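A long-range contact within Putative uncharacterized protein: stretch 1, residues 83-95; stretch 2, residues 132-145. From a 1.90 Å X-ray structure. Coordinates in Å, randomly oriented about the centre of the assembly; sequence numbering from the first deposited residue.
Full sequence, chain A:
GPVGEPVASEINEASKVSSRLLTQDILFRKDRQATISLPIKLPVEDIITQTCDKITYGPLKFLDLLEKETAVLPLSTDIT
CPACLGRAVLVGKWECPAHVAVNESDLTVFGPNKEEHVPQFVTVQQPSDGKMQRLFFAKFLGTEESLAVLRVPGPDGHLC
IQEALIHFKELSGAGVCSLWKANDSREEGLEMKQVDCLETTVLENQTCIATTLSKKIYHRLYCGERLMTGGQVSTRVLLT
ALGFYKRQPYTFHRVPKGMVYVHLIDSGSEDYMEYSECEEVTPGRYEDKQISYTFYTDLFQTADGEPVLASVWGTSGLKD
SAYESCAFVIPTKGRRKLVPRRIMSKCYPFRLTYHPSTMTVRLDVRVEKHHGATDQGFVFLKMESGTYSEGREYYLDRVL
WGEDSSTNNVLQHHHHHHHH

Stretch 1, residues 83-95: ACLGRAVLVGKWE
Stretch 2 (132-145) MQRLFFAKFLGTEE

What fills the apolar centre of the contact? Phe-136 does, on the face it shares with Ala-88, Leu-90, Ala-138 and Phe-140. With chi1 at 62° (p) and chi2 at 88°, its ring folds back across the neighbouring strand and lies over Gly-92, whose CA sits 3.7 Å from the centroid of the Phe-136 ring, 19° off the ring normal, in a CH-pi contact. The glycine makes this possible: an ideal CB there would fall 2.1 Å from Phe-136 CZ. Leu-90 (t, p) and Trp-94 (chi1 t, chi2 -96°) meet the ring at its edge, with Leu-90 CD2 4.3 Å from Phe-136 CE1 and Trp-94 CB 4.2 Å from Phe-136 CD2. Phe-140 (m, chi2 -64°) continues the layer, its CE2 4.0 Å from Leu-90 CB.

What backbone holds these side chains in place? Two extended strands, one running through Gly-86 to Trp-94 and the other through Met-132 to Gly-142, run antiparallel, their axes at 150° and 4.6 Å apart at closest approach. Phi lies mostly between -80° and -155° and psi between 118° and 170°, with Gly-142 flatter at -174/-176. Hydrogen-bonded pairs are Gly-86 with Gly-142, Ala-88 with Phe-140, Leu-90 with Ala-138, and Gly-92 with Phe-136. Each is closed by two bonds; for the last, Gly-92 N to Phe-136 O is 2.8 Å and Phe-136 N to Gly-92 O is 2.9 Å. Between them fall the non-hydrogen-bonded pairs Arg-87 with Leu-141, Val-89 with Lys-139, Val-91 with Phe-137, and Lys-93 with Leu-135, at CA-CA distances of 4.5 to 4.7 Å. Here CA-H...O contacts help close the gap, as from Phe-137 CA to Leu-90 O at 3.0 Å.

What lies on the other face? Those non-hydrogen-bonded pairs place their side chains there. Val-91 (t) packs its CG1 4.1 Å from Leu-135 CD1 and its CG2 4.2 Å from Phe-137 CB, while Leu-135 (m, t) brings CD2 4.1 Å from Lys-93 CB. Farther along, Leu-141 (t, p) sets CD1 over one face of the Arg-87 guanidinium, 4.0 Å from Arg-87 NH1.

How does the contact become polar at its edges? Arg-87 (m, t, t, chi4 -83°) reaches a water 2.8 Å from its NH1, and that water donates to Phe-140 O at 2.9 Å. Beyond Gly-92, Trp-94 N bonds to Arg-134 O at 2.8 Å; the return link is a water, which donates to Trp-94 O (2.8 Å) and accepts from Arg-134 N (2.5 Å). Lys-93 NZ forms a salt bridge with Glu-95 OE1 at 2.7 Å, within its own strand's stretch.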

# COMPACT_ATOMS: atom_id res chain seq x y z
N ALA A 83 0.17 10.36 2.08
CA ALA A 83 -0.81 11.35 1.65
C ALA A 83 -1.16 11.25 0.16
O ALA A 83 -2.15 11.84 -0.28
CB ALA A 83 -0.31 12.75 1.97
N CYS A 84 -0.36 10.51 -0.60
CA CYS A 84 -0.58 10.36 -2.05
C CYS A 84 -1.92 9.68 -2.34
O CYS A 84 -2.26 8.69 -1.71
CB CYS A 84 0.54 9.56 -2.69
SG CYS A 84 2.14 10.43 -2.86
N LEU A 85 -2.67 10.22 -3.30
CA LEU A 85 -3.90 9.57 -3.74
C LEU A 85 -3.60 8.44 -4.71
O LEU A 85 -2.67 8.52 -5.50
CB LEU A 85 -4.83 10.58 -4.41
CG LEU A 85 -5.53 11.57 -3.48
CD1 LEU A 85 -6.32 12.57 -4.31
CD2 LEU A 85 -6.43 10.84 -2.50
N GLY A 86 -4.42 7.40 -4.64
CA GLY A 86 -4.31 6.28 -5.55
C GLY A 86 -5.69 5.70 -5.82
O GLY A 86 -6.65 6.06 -5.15
N ARG A 87 -5.77 4.80 -6.80
CA ARG A 87 -7.01 4.10 -7.09
C ARG A 87 -6.85 2.63 -6.75
O ARG A 87 -5.89 1.99 -7.17
CB ARG A 87 -7.39 4.27 -8.57
CG ARG A 87 -7.56 5.74 -8.96
CD ARG A 87 -8.07 5.94 -10.37
NE ARG A 87 -8.17 7.36 -10.70
CZ ARG A 87 -9.19 8.14 -10.37
NH1 ARG A 87 -10.23 7.64 -9.71
NH2 ARG A 87 -9.18 9.42 -10.71
N ALA A 88 -7.79 2.11 -5.96
CA ALA A 88 -7.76 0.72 -5.56
C ALA A 88 -8.90 -0.05 -6.21
O ALA A 88 -10.00 0.47 -6.34
CB ALA A 88 -7.83 0.59 -4.05
N VAL A 89 -8.62 -1.28 -6.62
CA VAL A 89 -9.66 -2.22 -6.98
C VAL A 89 -9.57 -3.44 -6.08
O VAL A 89 -8.54 -4.12 -6.02
CB VAL A 89 -9.58 -2.66 -8.46
CG1 VAL A 89 -10.70 -3.63 -8.79
CG2 VAL A 89 -9.65 -1.45 -9.39
N LEU A 90 -10.66 -3.68 -5.36
CA LEU A 90 -10.87 -4.88 -4.57
C LEU A 90 -11.51 -5.95 -5.45
O LEU A 90 -12.52 -5.70 -6.09
CB LEU A 90 -11.76 -4.57 -3.36
CG LEU A 90 -12.37 -5.74 -2.58
CD1 LEU A 90 -11.30 -6.46 -1.78
CD2 LEU A 90 -13.50 -5.26 -1.67
N VAL A 91 -10.92 -7.14 -5.48
CA VAL A 91 -11.49 -8.27 -6.21
C VAL A 91 -11.49 -9.50 -5.32
O VAL A 91 -10.43 -9.97 -4.91
CB VAL A 91 -10.71 -8.58 -7.49
CG1 VAL A 91 -11.38 -9.71 -8.28
CG2 VAL A 91 -10.56 -7.34 -8.33
N GLY A 92 -12.68 -10.02 -5.03
CA GLY A 92 -12.81 -11.14 -4.12
C GLY A 92 -13.43 -12.34 -4.79
O GLY A 92 -14.23 -12.21 -5.72
N LYS A 93 -13.05 -13.52 -4.32
CA LYS A 93 -13.61 -14.76 -4.82
C LYS A 93 -14.75 -15.21 -3.91
O LYS A 93 -14.57 -15.34 -2.70
CB LYS A 93 -12.55 -15.85 -4.91
CG LYS A 93 -13.13 -17.19 -5.28
CD LYS A 93 -12.16 -18.02 -6.10
CE LYS A 93 -12.76 -19.37 -6.43
NZ LYS A 93 -13.03 -20.17 -5.20
N TRP A 94 -15.91 -15.45 -4.52
CA TRP A 94 -17.12 -15.83 -3.80
C TRP A 94 -17.46 -17.28 -4.09
O TRP A 94 -17.66 -17.66 -5.24
CB TRP A 94 -18.29 -14.92 -4.21
CG TRP A 94 -19.56 -15.21 -3.48
CD1 TRP A 94 -20.60 -15.99 -3.90
CD2 TRP A 94 -19.94 -14.70 -2.19
NE1 TRP A 94 -21.60 -16.00 -2.96
CE2 TRP A 94 -21.22 -15.22 -1.90
CE3 TRP A 94 -19.33 -13.86 -1.26
CZ2 TRP A 94 -21.89 -14.93 -0.72
CZ3 TRP A 94 -20.00 -13.57 -0.08
CH2 TRP A 94 -21.27 -14.11 0.18
N GLU A 95 -17.50 -18.10 -3.05
CA GLU A 95 -17.89 -19.50 -3.20
C GLU A 95 -18.33 -20.04 -1.86
O GLU A 95 -17.51 -20.32 -0.99
CB GLU A 95 -16.74 -20.33 -3.78
CG GLU A 95 -17.12 -21.77 -4.10
CD GLU A 95 -16.11 -22.47 -5.00
OE1 GLU A 95 -15.13 -21.82 -5.43
OE2 GLU A 95 -16.31 -23.67 -5.29
N MET A 132 -14.81 -22.24 -13.88
CA MET A 132 -15.55 -21.00 -13.72
C MET A 132 -15.31 -20.44 -12.32
O MET A 132 -15.08 -21.19 -11.38
CB MET A 132 -17.05 -21.22 -13.94
CG MET A 132 -17.42 -21.64 -15.36
SD MET A 132 -16.97 -20.41 -16.59
CE MET A 132 -15.75 -21.33 -17.52
N GLN A 133 -15.36 -19.12 -12.20
CA GLN A 133 -15.18 -18.46 -10.90
C GLN A 133 -16.14 -17.30 -10.74
O GLN A 133 -16.34 -16.51 -11.66
CB GLN A 133 -13.75 -17.97 -10.74
CG GLN A 133 -12.70 -19.07 -10.80
CD GLN A 133 -11.31 -18.56 -10.50
OE1 GLN A 133 -10.96 -17.44 -10.89
NE2 GLN A 133 -10.52 -19.36 -9.81
N ARG A 134 -16.72 -17.20 -9.56
CA ARG A 134 -17.58 -16.09 -9.19
C ARG A 134 -16.76 -15.06 -8.42
O ARG A 134 -16.22 -15.37 -7.35
CB ARG A 134 -18.76 -16.58 -8.37
CG ARG A 134 -19.89 -15.60 -8.22
CD ARG A 134 -20.64 -15.41 -9.54
NE ARG A 134 -21.84 -14.59 -9.35
CZ ARG A 134 -22.42 -13.86 -10.29
NH1 ARG A 134 -21.93 -13.82 -11.52
NH2 ARG A 134 -23.51 -13.16 -9.99
N LEU A 135 -16.64 -13.85 -8.96
CA LEU A 135 -15.88 -12.78 -8.33
C LEU A 135 -16.75 -11.58 -8.02
O LEU A 135 -17.73 -11.32 -8.73
CB LEU A 135 -14.73 -12.34 -9.23
CG LEU A 135 -13.73 -13.40 -9.69
CD1 LEU A 135 -12.72 -12.78 -10.63
CD2 LEU A 135 -13.04 -14.04 -8.51
N PHE A 136 -16.39 -10.83 -6.98
CA PHE A 136 -17.00 -9.53 -6.73
C PHE A 136 -15.92 -8.46 -6.74
O PHE A 136 -14.76 -8.74 -6.44
CB PHE A 136 -17.78 -9.52 -5.41
CG PHE A 136 -16.94 -9.77 -4.18
CD1 PHE A 136 -16.31 -8.73 -3.51
CD2 PHE A 136 -16.82 -11.06 -3.66
CE1 PHE A 136 -15.56 -8.97 -2.37
CE2 PHE A 136 -16.07 -11.30 -2.53
CZ PHE A 136 -15.44 -10.26 -1.88
N PHE A 137 -16.28 -7.23 -7.11
CA PHE A 137 -15.30 -6.15 -7.10
C PHE A 137 -15.88 -4.78 -6.81
O PHE A 137 -17.09 -4.55 -6.91
CB PHE A 137 -14.54 -6.12 -8.44
CG PHE A 137 -15.39 -5.70 -9.61
CD1 PHE A 137 -16.10 -6.65 -10.34
CD2 PHE A 137 -15.47 -4.37 -10.00
CE1 PHE A 137 -16.87 -6.27 -11.43
CE2 PHE A 137 -16.25 -3.99 -11.09
CZ PHE A 137 -16.95 -4.94 -11.80
N ALA A 138 -14.99 -3.87 -6.41
CA ALA A 138 -15.35 -2.48 -6.15
C ALA A 138 -14.12 -1.62 -6.34
O ALA A 138 -13.00 -2.05 -6.05
CB ALA A 138 -15.91 -2.30 -4.76
N LYS A 139 -14.33 -0.40 -6.80
CA LYS A 139 -13.25 0.54 -7.04
C LYS A 139 -13.30 1.68 -6.03
O LYS A 139 -14.37 2.20 -5.73
CB LYS A 139 -13.33 1.08 -8.47
CG LYS A 139 -12.23 2.03 -8.85
CD LYS A 139 -12.26 2.30 -10.34
CE LYS A 139 -11.35 3.46 -10.72
NZ LYS A 139 -11.61 3.91 -12.11
N PHE A 140 -12.13 2.05 -5.51
CA PHE A 140 -12.03 3.09 -4.49
C PHE A 140 -11.01 4.14 -4.91
O PHE A 140 -10.13 3.86 -5.71
CB PHE A 140 -11.62 2.51 -3.14
CG PHE A 140 -12.48 1.37 -2.68
CD1 PHE A 140 -13.82 1.58 -2.42
CD2 PHE A 140 -11.95 0.10 -2.50
CE1 PHE A 140 -14.63 0.54 -2.00
CE2 PHE A 140 -12.76 -0.95 -2.08
CZ PHE A 140 -14.10 -0.72 -1.82
N LEU A 141 -11.13 5.32 -4.32
CA LEU A 141 -10.16 6.38 -4.52
C LEU A 141 -9.82 6.95 -3.16
O LEU A 141 -10.69 7.40 -2.44
CB LEU A 141 -10.74 7.47 -5.43
CG LEU A 141 -9.95 8.78 -5.55
CD1 LEU A 141 -8.62 8.56 -6.22
CD2 LEU A 141 -10.79 9.78 -6.33
N GLY A 142 -8.54 6.90 -2.80
CA GLY A 142 -8.14 7.37 -1.49
C GLY A 142 -6.65 7.37 -1.33
O GLY A 142 -5.92 7.07 -2.28
N THR A 143 -6.19 7.71 -0.14
CA THR A 143 -4.76 7.73 0.14
C THR A 143 -4.30 6.33 0.48
O THR A 143 -5.12 5.42 0.63
CB THR A 143 -4.41 8.67 1.29
OG1 THR A 143 -4.90 8.11 2.52
CG2 THR A 143 -5.00 10.04 1.07
N GLU A 144 -2.99 6.17 0.63
CA GLU A 144 -2.39 4.89 1.03
C GLU A 144 -2.93 4.31 2.31
O GLU A 144 -2.94 3.09 2.49
CB GLU A 144 -0.89 5.04 1.23
CG GLU A 144 -0.07 5.10 -0.02
CD GLU A 144 1.40 4.95 0.28
OE1 GLU A 144 1.76 4.87 1.48
OE2 GLU A 144 2.19 4.93 -0.67
N GLU A 145 -3.34 5.19 3.22
CA GLU A 145 -3.77 4.79 4.56
C GLU A 145 -5.23 4.33 4.60
O GLU A 145 -5.72 3.88 5.64
CB GLU A 145 -3.57 5.95 5.53
CG GLU A 145 -2.25 6.69 5.32
CD GLU A 145 -1.86 7.52 6.52
OE1 GLU A 145 -2.07 8.75 6.48
OE2 GLU A 145 -1.34 6.95 7.50
O HOH W 1 -10.68 5.33 -8.14
O HOH W 2 -16.32 -18.61 -7.49